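Local structure of ribokinase (Thermotoga maritima, 1VM7) at residues 192-197 against 213-218; 281-286 against 306-311; 165-170 against 259-264; 87-90 against 95-98. The protein probably catalyses the magnesium- and ATP-dependent phosphorylation of D-ribose at O-5, yielding D-ribose 5-phosphate for nucleotide synthesis or the pentose phosphate pathway. All coordinates share one frame; numbering follows the deposited sequence.

Contact 1: 192-197 against 213-218; sequences KEIEAL and EKFLEL
Leu197 and Phe215 mark the closest approach of the two backbones, and even there their CA atoms stand 9.5 Å apart. Residues 192-197 belong to helix 191-202 and residues 213-218 to the end part of helix 208-217, so the gap between two consecutive helices has to be filled by side chains. Phe215 does most of the filling. Its CG lies beside the backbone N and anti to the carbonyl carbon (chi1 -81°), which sends the ring across to the first helix with its outer rim leading. Leu197 meets that rim: Leu197 CB sits 3.6 Å from Phe215 CZ, near the plane of the ring and beyond its edge, and Leu197 CD1 follows at 4.1 Å from the same CZ. The two side chains cross at roughly a right angle. One turn earlier, Ile194 adds a looser touch, CG1 at 4.5 Å from Phe215 CE2, again at the ring edge. All three residues are buried and everything that meets is carbon. Phe202 also meets the Phe215 ring edge-to-face and Phe181 meets it inclined, while Val223 touches it from strand 222-226. Ile194 also rests on Val225 of that strand, and its side chain lies about 6 Å from those of Asn190 and Leu227, both predicted ATP-binding residues. The contact thus belongs to the helical connection between the parallel strands 186-187 and 222-226, part of the helical layer over the large sheet of the PfkB (ribokinase) fold, on its probable nucleotide-binding side.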
loop_
_atom_site.group_PDB
_atom_site.type_symbol
_atom_site.label_atom_id
_atom_site.label_comp_id
_atom_site.label_asym_id
_atom_site.label_seq_id
_atom_site.Cartn_x
_atom_site.Cartn_y
_atom_site.Cartn_z
ATOM N N LYS A 192 5.805 1.338 27.626
ATOM C CA LYS A 192 6.997 1.260 26.772
ATOM C C LYS A 192 7.568 2.651 26.517
ATOM O O LYS A 192 8.776 2.834 26.511
ATOM C CB LYS A 192 6.703 0.575 25.429
ATOM C CG LYS A 192 6.461 -0.945 25.581
ATOM C CD LYS A 192 7.083 -1.783 24.454
ATOM C CE LYS A 192 6.999 -3.284 24.776
ATOM N NZ LYS A 192 8.214 -4.037 24.285
ATOM N N GLU A 193 6.701 3.634 26.304
ATOM C CA GLU A 193 7.164 4.989 26.102
ATOM C C GLU A 193 7.856 5.600 27.313
ATOM O O GLU A 193 8.922 6.197 27.181
ATOM C CB GLU A 193 6.045 5.873 25.639
ATOM C CG GLU A 193 5.592 5.495 24.226
ATOM C CD GLU A 193 4.220 6.012 23.895
ATOM O OE1 GLU A 193 3.549 6.534 24.797
ATOM O OE2 GLU A 193 3.820 5.883 22.721
ATOM N N ILE A 194 7.281 5.442 28.499
ATOM C CA ILE A 194 7.881 6.069 29.650
ATOM C C ILE A 194 9.284 5.464 29.908
ATOM O O ILE A 194 10.198 6.173 30.345
ATOM C CB ILE A 194 6.969 6.084 30.906
ATOM C CG1 ILE A 194 7.461 7.193 31.859
ATOM C CG2 ILE A 194 6.942 4.732 31.592
ATOM C CD1 ILE A 194 6.548 7.527 33.034
ATOM N N GLU A 195 9.442 4.176 29.590
ATOM C CA GLU A 195 10.711 3.487 29.678
ATOM C C GLU A 195 11.742 4.125 28.761
ATOM O O GLU A 195 12.855 4.490 29.202
ATOM C CB GLU A 195 10.561 2.013 29.301
ATOM C CG GLU A 195 10.108 1.131 30.449
ATOM C CD GLU A 195 9.968 -0.353 30.070
ATOM O OE1 GLU A 195 11.015 -1.067 30.054
ATOM O OE2 GLU A 195 8.811 -0.794 29.824
ATOM N N ALA A 196 11.389 4.205 27.481
ATOM C CA ALA A 196 12.265 4.785 26.489
ATOM C C ALA A 196 12.627 6.228 26.886
ATOM O O ALA A 196 13.800 6.615 26.913
ATOM C CB ALA A 196 11.633 4.763 25.151
ATOM N N LEU A 197 11.608 7.005 27.214
ATOM C CA LEU A 197 11.793 8.395 27.631
ATOM C C LEU A 197 12.716 8.510 28.840
ATOM O O LEU A 197 13.578 9.404 28.885
ATOM C CB LEU A 197 10.466 9.053 27.999
ATOM C CG LEU A 197 9.471 9.322 26.868
ATOM C CD1 LEU A 197 8.150 9.837 27.431
ATOM C CD2 LEU A 197 10.054 10.322 25.875
ATOM N N GLU A 213 7.928 11.204 38.110
ATOM C CA GLU A 213 8.406 12.224 39.028
ATOM C C GLU A 213 9.472 13.094 38.410
ATOM O O GLU A 213 9.477 14.297 38.614
ATOM C CB GLU A 213 8.967 11.606 40.287
ATOM C CG GLU A 213 7.944 11.346 41.371
ATOM C CD GLU A 213 8.607 11.227 42.746
ATOM O OE1 GLU A 213 9.854 11.084 42.807
ATOM O OE2 GLU A 213 7.891 11.310 43.770
ATOM N N LYS A 214 10.395 12.489 37.675
ATOM C CA LYS A 214 11.457 13.273 37.058
ATOM C C LYS A 214 10.918 14.192 36.011
ATOM O O LYS A 214 11.424 15.285 35.843
ATOM C CB LYS A 214 12.539 12.396 36.475
ATOM C CG LYS A 214 13.274 11.736 37.551
ATOM C CD LYS A 214 14.397 10.849 37.115
ATOM C CE LYS A 214 15.098 10.367 38.339
ATOM N NZ LYS A 214 15.479 11.525 39.251
ATOM N N PHE A 215 9.888 13.761 35.294
ATOM C CA PHE A 215 9.282 14.651 34.327
ATOM C C PHE A 215 8.659 15.877 34.998
ATOM O O PHE A 215 8.779 16.995 34.498
ATOM C CB PHE A 215 8.285 13.912 33.450
ATOM C CG PHE A 215 8.943 13.173 32.344
ATOM C CD1 PHE A 215 9.654 13.878 31.366
ATOM C CD2 PHE A 215 8.901 11.792 32.285
ATOM C CE1 PHE A 215 10.296 13.222 30.337
ATOM C CE2 PHE A 215 9.548 11.116 31.250
ATOM C CZ PHE A 215 10.247 11.837 30.269
ATOM N N LEU A 216 8.051 15.668 36.163
ATOM C CA LEU A 216 7.598 16.785 36.994
ATOM C C LEU A 216 8.731 17.789 37.259
ATOM O O LEU A 216 8.487 18.999 37.243
ATOM C CB LEU A 216 7.044 16.320 38.344
ATOM C CG LEU A 216 5.774 15.484 38.401
ATOM C CD1 LEU A 216 5.384 15.229 39.838
ATOM C CD2 LEU A 216 4.632 16.161 37.652
ATOM N N GLU A 217 9.951 17.296 37.479
ATOM C CA GLU A 217 11.104 18.165 37.700
ATOM C C GLU A 217 11.518 18.991 36.488
ATOM O O GLU A 217 12.169 20.032 36.655
ATOM C CB GLU A 217 12.319 17.388 38.211
ATOM C CG GLU A 217 12.231 17.041 39.671
ATOM C CD GLU A 217 13.559 16.631 40.234
ATOM O OE1 GLU A 217 14.483 16.340 39.454
ATOM O OE2 GLU A 217 13.692 16.618 41.467
ATOM N N LEU A 218 11.207 18.511 35.289
ATOM C CA LEU A 218 11.495 19.269 34.069
ATOM C C LEU A 218 10.405 20.324 33.772
ATOM O O LEU A 218 10.541 21.113 32.832
ATOM C CB LEU A 218 11.637 18.333 32.867
ATOM C CG LEU A 218 12.761 17.297 32.876
ATOM C CD1 LEU A 218 12.698 16.471 31.586
ATOM C CD2 LEU A 218 14.105 17.964 33.017
#

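Contact 2: 281-286 against 306-311; sequences GTAAAA and AFLKNL
The CB methyl of Ala283 sits in the notch between two successive side chains of the last helix, Phe307 and Leu308. Ala283 CB lies 3.6 Å from Leu308 CD2 and 3.8 Å from Phe307 CD2, and seen from the methyl these two partners lie nearly at right angles to each other. The small alanine is consistent with the close approach of the helices: Ala283 and Leu308 have their CA atoms only 6.9 Å apart. Phe307 is swung away from its backbone N (chi1 -163°), which carries the ring toward the first helix so that Phe307 CD2 also comes within 4.1 Å of Ala283 CA. The ring then runs on to the next turn, where Phe307 CE2 stands 4.4 Å from Ala286 CB, and it meets both methyls obliquely. Leu308 starts out pointing past the other helix, yet its CD2 branch bends back onto Ala283, with Leu308 CG behind it at 4.0 Å from Ala283 CB. The contact is purely apolar and partly buried, Phe307 and Leu308 keeping some exposure. Beyond the pair, Phe307 meets the ring of Phe246 steeply, and Ala283 touches Phe246 as well, so this loop aromatic closes one flank. Leu308 packs further on Ile279 and Phe280. At the far side of helix 274-288, Ala284 turns from the last helix and rests on Val259 and Ala263; helix 274-288 therefore lies as a middle layer between the C-terminal helix 301-309 and helix 256-269, which in turn borders the central sheet.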
loop_
_atom_site.group_PDB
_atom_site.type_symbol
_atom_site.label_atom_id
_atom_site.label_comp_id
_atom_site.label_asym_id
_atom_site.label_seq_id
_atom_site.Cartn_x
_atom_site.Cartn_y
_atom_site.Cartn_z
ATOM N N GLY A 281 -11.980 8.934 30.681
ATOM C CA GLY A 281 -11.151 8.427 29.611
ATOM C C GLY A 281 -10.879 6.943 29.714
ATOM O O GLY A 281 -10.792 6.235 28.713
ATOM N N THR A 282 -10.688 6.485 30.937
ATOM C CA THR A 282 -10.518 5.061 31.216
ATOM C C THR A 282 -11.740 4.274 30.716
ATOM O O THR A 282 -11.613 3.211 30.131
ATOM C CB THR A 282 -10.285 4.845 32.728
ATOM O OG1 THR A 282 -8.916 5.153 33.034
ATOM C CG2 THR A 282 -10.572 3.428 33.132
ATOM N N ALA A 283 -12.926 4.807 30.963
ATOM C CA ALA A 283 -14.149 4.145 30.559
ATOM C C ALA A 283 -14.260 4.046 29.048
ATOM O O ALA A 283 -14.636 3.012 28.503
ATOM C CB ALA A 283 -15.346 4.904 31.112
ATOM N N ALA A 284 -13.935 5.145 28.380
ATOM C CA ALA A 284 -13.958 5.245 26.925
ATOM C C ALA A 284 -12.945 4.323 26.255
ATOM O O ALA A 284 -13.289 3.628 25.290
ATOM C CB ALA A 284 -13.693 6.690 26.504
ATOM N N ALA A 285 -11.709 4.322 26.770
ATOM C CA ALA A 285 -10.679 3.398 26.310
ATOM C C ALA A 285 -11.149 1.968 26.470
ATOM O O ALA A 285 -10.992 1.160 25.569
ATOM C CB ALA A 285 -9.411 3.592 27.089
ATOM N N ALA A 286 -11.706 1.663 27.636
ATOM C CA ALA A 286 -12.091 0.311 27.982
ATOM C C ALA A 286 -13.157 -0.240 27.027
ATOM O O ALA A 286 -13.235 -1.444 26.781
ATOM C CB ALA A 286 -12.651 0.292 29.410
ATOM N N ALA A 306 -23.418 5.068 29.485
ATOM C CA ALA A 306 -24.056 3.806 29.873
ATOM C C ALA A 306 -23.071 2.895 30.602
ATOM O O ALA A 306 -23.457 2.151 31.492
ATOM C CB ALA A 306 -24.659 3.109 28.646
ATOM N N PHE A 307 -21.797 2.985 30.237
ATOM C CA PHE A 307 -20.773 2.215 30.905
ATOM C C PHE A 307 -20.644 2.622 32.385
ATOM O O PHE A 307 -20.701 1.781 33.285
ATOM C CB PHE A 307 -19.446 2.397 30.174
ATOM C CG PHE A 307 -18.453 1.365 30.518
ATOM C CD1 PHE A 307 -18.633 0.062 30.083
ATOM C CD2 PHE A 307 -17.347 1.677 31.292
ATOM C CE1 PHE A 307 -17.716 -0.911 30.395
ATOM C CE2 PHE A 307 -16.427 0.713 31.621
ATOM C CZ PHE A 307 -16.607 -0.589 31.174
ATOM N N LEU A 308 -20.445 3.920 32.584
ATOM C CA LEU A 308 -20.196 4.528 33.869
ATOM C C LEU A 308 -21.390 4.377 34.804
ATOM O O LEU A 308 -21.208 4.163 35.993
ATOM C CB LEU A 308 -19.909 6.010 33.669
ATOM C CG LEU A 308 -18.613 6.342 32.913
ATOM C CD1 LEU A 308 -18.686 7.733 32.341
ATOM C CD2 LEU A 308 -17.388 6.180 33.838
ATOM N N LYS A 309 -22.595 4.495 34.240
ATOM C CA LYS A 309 -23.826 4.311 34.981
ATOM C C LYS A 309 -23.926 2.861 35.452
ATOM O O LYS A 309 -24.187 2.592 36.628
ATOM C CB LYS A 309 -25.041 4.682 34.123
ATOM N N ASN A 310 -23.681 1.942 34.520
ATOM C CA ASN A 310 -23.660 0.492 34.790
ATOM C C ASN A 310 -22.729 0.013 35.938
ATOM O O ASN A 310 -22.730 -1.348 36.075
ATOM C CB ASN A 310 -23.264 -0.286 33.510
ATOM C CG ASN A 310 -24.465 -0.898 32.793
ATOM O OD1 ASN A 310 -25.345 -1.475 33.422
ATOM N ND2 ASN A 310 -24.480 -0.796 31.456
ATOM N N LEU A 311 -21.863 1.010 36.605
ATOM C CA LEU A 311 -20.940 0.547 37.592
ATOM C C LEU A 311 -21.575 0.617 38.954
ATOM O O LEU A 311 -21.096 -0.119 39.672
ATOM C CB LEU A 311 -19.607 1.389 37.553
ATOM C CG LEU A 311 -18.876 1.203 36.279
ATOM C CD1 LEU A 311 -17.699 2.159 36.238
ATOM C CD2 LEU A 311 -18.415 -0.278 36.095
ATOM O OXT LEU A 311 -22.581 1.324 39.243
#

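Contact 3: 165-170 against 259-264; sequences IVIFDP and VFNGAF
Ile167, on strand 165-168, is the first residue of 165-170 to touch 259-264, and it does so with two branches. Ile167 CG2 lies 3.9 Å from Asn261 ND2, the two side chains sliding past each other in opposite directions, while Ile167 CD1 approaches Phe264 CD2 at 4.3 Å, at the ring edge and near its plane. Phe168 turns to the other side of the sheet, toward Ile176 and Leu184. Asp169 follows the strand's end and faces the helix again. Asp169 CB is 3.5 Å from Asn261 ND2, and the carboxylate is inclined by 40° to the amide. Asn261 carries its CG beside the backbone N (chi1 -83°), which directs the amide at this end of the strand. Asp169 OD1 and OD2 both stay 4.0 Å from Asn261 ND2, so the polar ends are joined through others. Thr188 OG1 hydrogen-bonds both Asp169 OD1 and Asn261 ND2, and Lys226 NZ makes a salt bridge to Asp169 OD1 and a hydrogen bond to Asn261 OD1. With its oxygen facing the lysine and its nitrogen the threonine, the buried amide is held against flipping. Asp169 and Asn261 thereby hold Lys226, a predicted ATP-binding residue, near the predicted proton acceptor Asp258, whose side chain is about 4 Å from that of Asp169; this is consistent with a role in positioning the lysine.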
loop_
_atom_site.group_PDB
_atom_site.type_symbol
_atom_site.label_atom_id
_atom_site.label_comp_id
_atom_site.label_asym_id
_atom_site.label_seq_id
_atom_site.Cartn_x
_atom_site.Cartn_y
_atom_site.Cartn_z
ATOM N N ILE A 165 -4.323 24.421 28.072
ATOM C CA ILE A 165 -3.867 23.138 28.575
ATOM C C ILE A 165 -3.227 22.371 27.424
ATOM O O ILE A 165 -3.830 22.186 26.372
ATOM C CB ILE A 165 -5.022 22.361 29.247
ATOM C CG1 ILE A 165 -5.487 23.130 30.490
ATOM C CG2 ILE A 165 -4.594 20.958 29.616
ATOM C CD1 ILE A 165 -6.890 22.809 30.898
ATOM N N VAL A 166 -1.969 21.993 27.626
ATOM C CA VAL A 166 -1.174 21.292 26.638
ATOM C C VAL A 166 -1.002 19.842 27.106
ATOM O O VAL A 166 -0.436 19.587 28.186
ATOM C CB VAL A 166 0.208 21.959 26.425
ATOM C CG1 VAL A 166 1.030 21.223 25.346
ATOM C CG2 VAL A 166 0.044 23.417 26.056
ATOM N N ILE A 167 -1.539 18.931 26.280
ATOM C CA ILE A 167 -1.488 17.492 26.468
ATOM C C ILE A 167 -0.610 16.920 25.355
ATOM O O ILE A 167 -0.922 17.095 24.182
ATOM C CB ILE A 167 -2.886 16.863 26.351
ATOM C CG1 ILE A 167 -3.818 17.450 27.425
ATOM C CG2 ILE A 167 -2.776 15.349 26.455
ATOM C CD1 ILE A 167 -5.323 17.263 27.198
ATOM N N PHE A 168 0.491 16.260 25.738
ATOM C CA PHE A 168 1.447 15.682 24.782
ATOM C C PHE A 168 1.554 14.158 24.972
ATOM O O PHE A 168 1.920 13.667 26.026
ATOM C CB PHE A 168 2.810 16.353 24.925
ATOM C CG PHE A 168 3.893 15.721 24.105
ATOM C CD1 PHE A 168 3.756 15.574 22.748
ATOM C CD2 PHE A 168 5.070 15.274 24.707
ATOM C CE1 PHE A 168 4.754 14.997 22.002
ATOM C CE2 PHE A 168 6.071 14.706 23.967
ATOM C CZ PHE A 168 5.922 14.556 22.614
ATOM N N ASP A 169 1.162 13.435 23.932
ATOM C CA ASP A 169 1.247 11.994 23.883
ATOM C C ASP A 169 2.574 11.663 23.186
ATOM O O ASP A 169 2.755 11.891 21.974
ATOM C CB ASP A 169 0.051 11.472 23.107
ATOM C CG ASP A 169 -0.179 9.989 23.265
ATOM O OD1 ASP A 169 0.331 9.408 24.265
ATOM O OD2 ASP A 169 -0.921 9.431 22.384
ATOM N N PRO A 170 3.547 11.165 23.953
ATOM C CA PRO A 170 4.886 11.019 23.394
ATOM C C PRO A 170 4.978 9.744 22.535
ATOM O O PRO A 170 5.736 8.835 22.829
ATOM C CB PRO A 170 5.765 10.968 24.646
ATOM C CG PRO A 170 4.866 10.253 25.672
ATOM C CD PRO A 170 3.475 10.706 25.358
ATOM N N VAL A 259 -7.960 7.007 22.219
ATOM C CA VAL A 259 -9.283 7.144 22.815
ATOM C C VAL A 259 -9.176 7.716 24.232
ATOM O O VAL A 259 -9.884 8.649 24.575
ATOM C CB VAL A 259 -10.071 5.807 22.798
ATOM C CG1 VAL A 259 -11.408 5.923 23.523
ATOM C CG2 VAL A 259 -10.347 5.397 21.380
ATOM N N PHE A 260 -8.264 7.183 25.045
ATOM C CA PHE A 260 -8.068 7.743 26.352
ATOM C C PHE A 260 -7.795 9.241 26.276
ATOM O O PHE A 260 -8.421 10.028 26.984
ATOM C CB PHE A 260 -6.932 7.050 27.110
ATOM C CG PHE A 260 -6.675 7.686 28.422
ATOM C CD1 PHE A 260 -7.494 7.407 29.494
ATOM C CD2 PHE A 260 -5.724 8.676 28.548
ATOM C CE1 PHE A 260 -7.307 8.034 30.720
ATOM C CE2 PHE A 260 -5.536 9.316 29.760
ATOM C CZ PHE A 260 -6.329 8.985 30.860
ATOM N N ASN A 261 -6.827 9.636 25.446
ATOM C CA ASN A 261 -6.410 11.042 25.417
ATOM C C ASN A 261 -7.564 11.972 25.017
ATOM O O ASN A 261 -7.747 13.001 25.656
ATOM C CB ASN A 261 -5.174 11.253 24.517
ATOM C CG ASN A 261 -3.861 10.936 25.235
ATOM O OD1 ASN A 261 -3.770 9.968 25.958
ATOM N ND2 ASN A 261 -2.844 11.763 25.020
ATOM N N GLY A 262 -8.330 11.582 23.990
ATOM C CA GLY A 262 -9.427 12.399 23.487
ATOM C C GLY A 262 -10.559 12.522 24.474
ATOM O O GLY A 262 -11.076 13.613 24.707
ATOM N N ALA A 263 -10.935 11.394 25.068
ATOM C CA ALA A 263 -11.966 11.354 26.106
ATOM C C ALA A 263 -11.515 12.087 27.371
ATOM O O ALA A 263 -12.277 12.849 27.955
ATOM C CB ALA A 263 -12.305 9.935 26.416
ATOM N N PHE A 264 -10.267 11.870 27.788
ATOM C CA PHE A 264 -9.693 12.656 28.883
ATOM C C PHE A 264 -9.875 14.157 28.650
ATOM O O PHE A 264 -10.310 14.875 29.533
ATOM C CB PHE A 264 -8.210 12.324 29.029
ATOM C CG PHE A 264 -7.540 13.061 30.126
ATOM C CD1 PHE A 264 -7.758 12.699 31.444
ATOM C CD2 PHE A 264 -6.716 14.132 29.861
ATOM C CE1 PHE A 264 -7.163 13.382 32.465
ATOM C CE2 PHE A 264 -6.085 14.807 30.897
ATOM C CZ PHE A 264 -6.331 14.443 32.184
#

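Contact 4: 87-90 against 95-98; sequences NYEK and GYIR
Tyr96 holds its ring in the crowded position, CG between the backbone N and the carbonyl carbon (chi1 55°), and this swings it off the strand toward helix 79-90. Tyr88 reaches back from the helix with CG beside its backbone N (chi1 -60°). The two rings meet at one corner, CD2 to CD2, with 4.2 Å between these atoms of Tyr88 and Tyr96. Tyr96 CD2 lies at the edge of the Tyr88 ring, near its plane, whereas Tyr88 CD2 comes obliquely upon the ring of Tyr96. Both segments belong to a beta-alpha-beta unit, strand 69-75, helix 79-90 and strand 93-98, in which the last strand runs parallel to the first and forms an outer strand of the large sheet within this chain. Thr73, Ile75 and Ile85 also pack against Tyr96. Farther out, the extended side chain of Glu89 brings OE2 to 4.0 Å from Tyr96 OH, the carboxylate turned 48° from the ring. A water sits to one side of this pair, its oxygen 2.9 Å from Tyr96 OH; its approach to Glu89 OE2 is too short to trust, so that half of the bridge is doubtful. Tyr88, the buried partner, has its own neighbours: its OH hydrogen-bonds Ser23 OG, its ring stacks edge-to-face with Phe71, and its side chain comes within about 3 Å of that of Ala55, a predicted substrate-binding residue.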
loop_
_atom_site.group_PDB
_atom_site.type_symbol
_atom_site.label_atom_id
_atom_site.label_comp_id
_atom_site.label_asym_id
_atom_site.label_seq_id
_atom_site.Cartn_x
_atom_site.Cartn_y
_atom_site.Cartn_z
ATOM N N ASN A 87 -14.909 11.933 6.328
ATOM C CA ASN A 87 -14.991 11.461 7.716
ATOM C C ASN A 87 -14.991 12.672 8.633
ATOM O O ASN A 87 -15.820 12.780 9.519
ATOM C CB ASN A 87 -13.806 10.571 8.093
ATOM C CG ASN A 87 -13.752 9.267 7.308
ATOM O OD1 ASN A 87 -14.715 8.894 6.629
ATOM N ND2 ASN A 87 -12.602 8.558 7.392
ATOM N N TYR A 88 -14.045 13.586 8.400
ATOM C CA TYR A 88 -13.873 14.748 9.270
ATOM C C TYR A 88 -15.105 15.660 9.256
ATOM O O TYR A 88 -15.580 16.044 10.334
ATOM C CB TYR A 88 -12.565 15.509 8.968
ATOM C CG TYR A 88 -11.271 14.717 9.137
ATOM C CD1 TYR A 88 -11.240 13.482 9.791
ATOM C CD2 TYR A 88 -10.049 15.219 8.640
ATOM C CE1 TYR A 88 -10.064 12.786 9.928
ATOM C CE2 TYR A 88 -8.874 14.503 8.745
ATOM C CZ TYR A 88 -8.871 13.297 9.397
ATOM O OH TYR A 88 -7.723 12.557 9.502
ATOM N N GLU A 89 -15.628 15.928 8.055
ATOM C CA GLU A 89 -16.782 16.782 7.826
ATOM C C GLU A 89 -18.000 16.264 8.570
ATOM O O GLU A 89 -18.669 17.039 9.259
ATOM C CB GLU A 89 -17.147 16.828 6.332
ATOM C CG GLU A 89 -16.269 17.656 5.433
ATOM C CD GLU A 89 -16.619 17.540 3.917
ATOM O OE1 GLU A 89 -17.500 16.688 3.522
ATOM O OE2 GLU A 89 -15.997 18.334 3.122
ATOM N N LYS A 90 -18.301 14.972 8.386
ATOM C CA LYS A 90 -19.431 14.338 9.046
ATOM C C LYS A 90 -19.369 14.469 10.581
ATOM O O LYS A 90 -20.408 14.573 11.216
ATOM C CB LYS A 90 -19.510 12.871 8.659
ATOM C CG LYS A 90 -20.021 12.639 7.278
ATOM C CD LYS A 90 -19.636 11.225 6.748
ATOM C CE LYS A 90 -20.032 10.113 7.722
ATOM N NZ LYS A 90 -21.383 10.347 8.339
ATOM N N GLY A 95 -10.150 22.141 10.133
ATOM C CA GLY A 95 -8.769 22.627 10.324
ATOM C C GLY A 95 -7.710 21.907 9.509
ATOM O O GLY A 95 -6.542 22.278 9.545
ATOM N N TYR A 96 -8.116 20.880 8.764
ATOM C CA TYR A 96 -7.177 20.163 7.914
ATOM C C TYR A 96 -6.638 21.078 6.820
ATOM O O TYR A 96 -7.332 21.962 6.364
ATOM C CB TYR A 96 -7.824 18.948 7.259
ATOM C CG TYR A 96 -9.082 19.261 6.485
ATOM C CD1 TYR A 96 -9.042 19.707 5.163
ATOM C CD2 TYR A 96 -10.324 19.079 7.089
ATOM C CE1 TYR A 96 -10.235 19.975 4.469
ATOM C CE2 TYR A 96 -11.482 19.343 6.435
ATOM C CZ TYR A 96 -11.448 19.788 5.149
ATOM O OH TYR A 96 -12.663 20.013 4.587
ATOM N N ILE A 97 -5.407 20.796 6.400
ATOM C CA ILE A 97 -4.690 21.523 5.375
ATOM C C ILE A 97 -4.297 20.544 4.285
ATOM O O ILE A 97 -3.692 19.524 4.583
ATOM C CB ILE A 97 -3.391 22.117 5.950
ATOM C CG1 ILE A 97 -3.692 23.188 6.991
ATOM C CG2 ILE A 97 -2.479 22.699 4.832
ATOM C CD1 ILE A 97 -2.462 23.532 7.835
ATOM N N ARG A 98 -4.612 20.861 3.032
ATOM C CA ARG A 98 -4.272 19.992 1.916
ATOM C C ARG A 98 -2.969 20.415 1.303
ATOM O O ARG A 98 -2.744 21.592 1.146
ATOM C CB ARG A 98 -5.366 20.038 0.861
ATOM C CG ARG A 98 -6.729 19.752 1.456
ATOM C CD ARG A 98 -7.752 19.535 0.394
ATOM N NE ARG A 98 -7.784 18.144 -0.004
ATOM C CZ ARG A 98 -8.723 17.616 -0.778
ATOM N NH1 ARG A 98 -9.710 18.376 -1.276
ATOM N NH2 ARG A 98 -8.653 16.329 -1.069
HETATM O O HOH W 1 -15.177 20.606 3.363
#

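Contact 3 lies nearest the middle of the chain and mixes apolar packing with a buried acid and amide linked through Thr188 and Lys226; contact 1, also buried, is all carbon, and contact 2 is equally apolar but partly exposed at the C-terminal helix. Contact 3 joins its neighbours: Leu197 CD1 of contact 1 packs on Pro170 CG at 3.7 Å, and Ala284 CB of contact 2 on Ala263 CB at 3.5 Å. Contact 4 stands apart, its nearest atoms about 14 Å from those of contact 3, yet both reach the large sheet, contact 3 at an inner strand and contact 4 at an outer one, where an exposed glutamate and a tyrosine hydroxyl lie at the rim.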